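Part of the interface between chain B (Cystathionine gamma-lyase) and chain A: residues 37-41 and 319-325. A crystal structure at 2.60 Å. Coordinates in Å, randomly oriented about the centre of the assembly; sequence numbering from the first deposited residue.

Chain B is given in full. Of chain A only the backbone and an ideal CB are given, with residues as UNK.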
# COMPACT_ATOMS: atom_id res chain seq x y z
N GLN B 37 17.05 -1.02 -19.35
CA GLN B 37 18.49 -1.07 -19.54
C GLN B 37 18.94 -0.19 -20.70
O GLN B 37 18.20 0.04 -21.65
CB GLN B 37 18.96 -2.51 -19.75
CG GLN B 37 18.43 -3.44 -18.68
CD GLN B 37 19.31 -4.63 -18.44
OE1 GLN B 37 19.86 -5.18 -19.37
NE2 GLN B 37 19.45 -5.03 -17.19
N SER B 38 20.15 0.34 -20.60
CA SER B 38 20.70 1.19 -21.64
C SER B 38 21.08 0.25 -22.76
O SER B 38 20.63 0.39 -23.89
CB SER B 38 21.94 1.90 -21.11
OG SER B 38 22.75 0.98 -20.39
N SER B 39 21.90 -0.74 -22.41
CA SER B 39 22.38 -1.75 -23.33
C SER B 39 22.15 -3.12 -22.70
O SER B 39 22.15 -3.26 -21.47
CB SER B 39 23.87 -1.53 -23.60
OG SER B 39 24.38 -2.57 -24.43
N PRO B 40 21.95 -4.17 -23.53
CA PRO B 40 21.71 -5.53 -23.04
C PRO B 40 22.58 -5.89 -21.85
O PRO B 40 22.14 -6.50 -20.88
CB PRO B 40 22.01 -6.37 -24.25
CG PRO B 40 21.48 -5.52 -25.36
CD PRO B 40 22.02 -4.15 -25.00
N ALA B 41 23.83 -5.48 -21.90
CA ALA B 41 24.70 -5.81 -20.79
C ALA B 41 24.18 -5.33 -19.44
O ALA B 41 23.85 -6.14 -18.59
CB ALA B 41 26.09 -5.26 -21.05
N UNK A 319 21.77 -7.85 -33.08
CA UNK A 319 20.91 -8.18 -31.95
C UNK A 319 20.97 -7.11 -30.89
O UNK A 319 19.95 -6.55 -30.50
CB UNK A 319 21.30 -9.53 -31.35
N UNK A 320 22.17 -6.81 -30.41
CA UNK A 320 22.30 -5.77 -29.41
C UNK A 320 21.62 -4.52 -29.99
O UNK A 320 20.97 -3.77 -29.27
CB UNK A 320 23.76 -5.51 -29.05
N UNK A 321 21.76 -4.33 -31.29
CA UNK A 321 21.16 -3.20 -32.00
C UNK A 321 19.64 -3.25 -31.85
O UNK A 321 19.03 -2.32 -31.32
CB UNK A 321 21.56 -3.21 -33.48
N UNK A 322 19.05 -4.33 -32.34
CA UNK A 322 17.62 -4.57 -32.27
C UNK A 322 17.15 -4.28 -30.85
O UNK A 322 16.24 -3.51 -30.63
CB UNK A 322 17.28 -6.00 -32.68
N UNK A 323 17.79 -4.90 -29.88
CA UNK A 323 17.42 -4.71 -28.51
C UNK A 323 17.34 -3.25 -28.07
O UNK A 323 16.88 -2.96 -26.97
CB UNK A 323 18.42 -5.46 -27.62
N UNK A 324 17.79 -2.32 -28.91
CA UNK A 324 17.75 -0.92 -28.54
C UNK A 324 16.97 -0.04 -29.52
O UNK A 324 16.38 0.96 -29.14
CB UNK A 324 19.18 -0.39 -28.41
N UNK A 325 16.99 -0.42 -30.78
CA UNK A 325 16.31 0.33 -31.81
C UNK A 325 14.80 0.32 -31.59
O UNK A 325 14.09 1.15 -32.13
CB UNK A 325 16.65 -0.24 -33.19

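The chain A segment is helical, with phi and psi near helical values along most of its length, and one side of it lies against a chain B loop whose most prominent feature is the ring of P40(B). Chain B presents little here: the apolar CG and CD of that proline, the hydroxyl of S39(B), and the carbonyl oxygen of S38(B). No charged group is on offer, so the contact is decided mainly by size and shape.

Position 319 points its CA-to-CB bond sideways, and nothing of the loop lies within 5.5 Å of the ideal CB. Chain B sets little constraint, and any residue at ease in a helix would do. The deposited residue is A319(A), whose carbonyl O accepts a backbone hydrogen bond from the N of position 323, 2.8 Å away.

Position 320 also points sideways, but its ideal CB is 4.3 Å from P40(B) CG, along the flank of the proline ring. Alanine, serine, threonine or a modest aliphatic residue could be considered; a small polar group would also be plausible, since the hydroxyl of S39(B) is nearby. The deposited residue is S320(A). With chi1 in t, its OG sits 3.5 Å from P40(B) CD, a packing contact, whereas it remains 4.2 Å from S39(B) OG. The serine therefore serves chiefly as a compact group against the ring.

Position 321 points away from the loop into space that chain B leaves open, where a long polar or charged side chain is easily accommodated. It is K321(A), extended apart from a p rotamer at chi2 and making no contact with the loop.

Position 322 is out of reach of chain B, so the visible atoms cannot choose among large or small residues. The deposited one is F322(A), with chi1 in t; its CB, at 8.4 Å from P40(B) CG, is the nearest point of the side chain to the loop, and the ring lies farther off and takes no part in this contact.

Position 323 points toward chain B, and its ideal CB is already 3.8 Å from P40(B) CG. That is van der Waals distance, so a single methyl fills the gap, and a small apolar residue is the natural expectation; serine might also be considered. A323(A) is found, its CB 3.8 Å from P40(B) CG in an apolar contact that needs no further side-chain atoms.

Position 324 points toward the loop as well, but with more room: its ideal CB is 4.8 Å from S38(B) O. A short polar side chain, such as serine, threonine or asparagine, would suit a place beside a carbonyl. S324(A) adopts chi1 m, bringing OG to 4.0 Å from S38(B) O, and 4.4 Å from P40(B) CD. Within its own helix, OG also lies 3.3 Å from S320(A) O, at best a weak hydrogen bond.

Position 325 is beyond the loop's reach, and many residues would serve. S325(A) turns back to its own helix, where its OG donates a hydrogen bond to K321(A) O at 2.9 Å.

Chain A, residues 319-325: ASKFASS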
# COMPACT_ATOMS: atom_id res chain seq x y z
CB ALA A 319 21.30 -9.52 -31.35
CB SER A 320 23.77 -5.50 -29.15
OG SER A 320 23.96 -4.97 -27.85
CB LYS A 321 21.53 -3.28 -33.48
CG LYS A 321 20.98 -2.17 -34.33
CD LYS A 321 21.76 -0.90 -34.13
CE LYS A 321 21.49 0.08 -35.24
NZ LYS A 321 22.57 1.11 -35.28
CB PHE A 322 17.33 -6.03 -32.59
CG PHE A 322 15.88 -6.37 -32.65
CD1 PHE A 322 15.16 -6.17 -33.80
CD2 PHE A 322 15.23 -6.91 -31.54
CE1 PHE A 322 13.82 -6.49 -33.86
CE2 PHE A 322 13.89 -7.24 -31.60
CZ PHE A 322 13.19 -7.02 -32.76
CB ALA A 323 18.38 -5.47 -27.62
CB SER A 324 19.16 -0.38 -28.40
OG SER A 324 19.92 -1.15 -27.49
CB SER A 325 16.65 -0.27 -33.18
OG SER A 325 18.05 -0.47 -33.31
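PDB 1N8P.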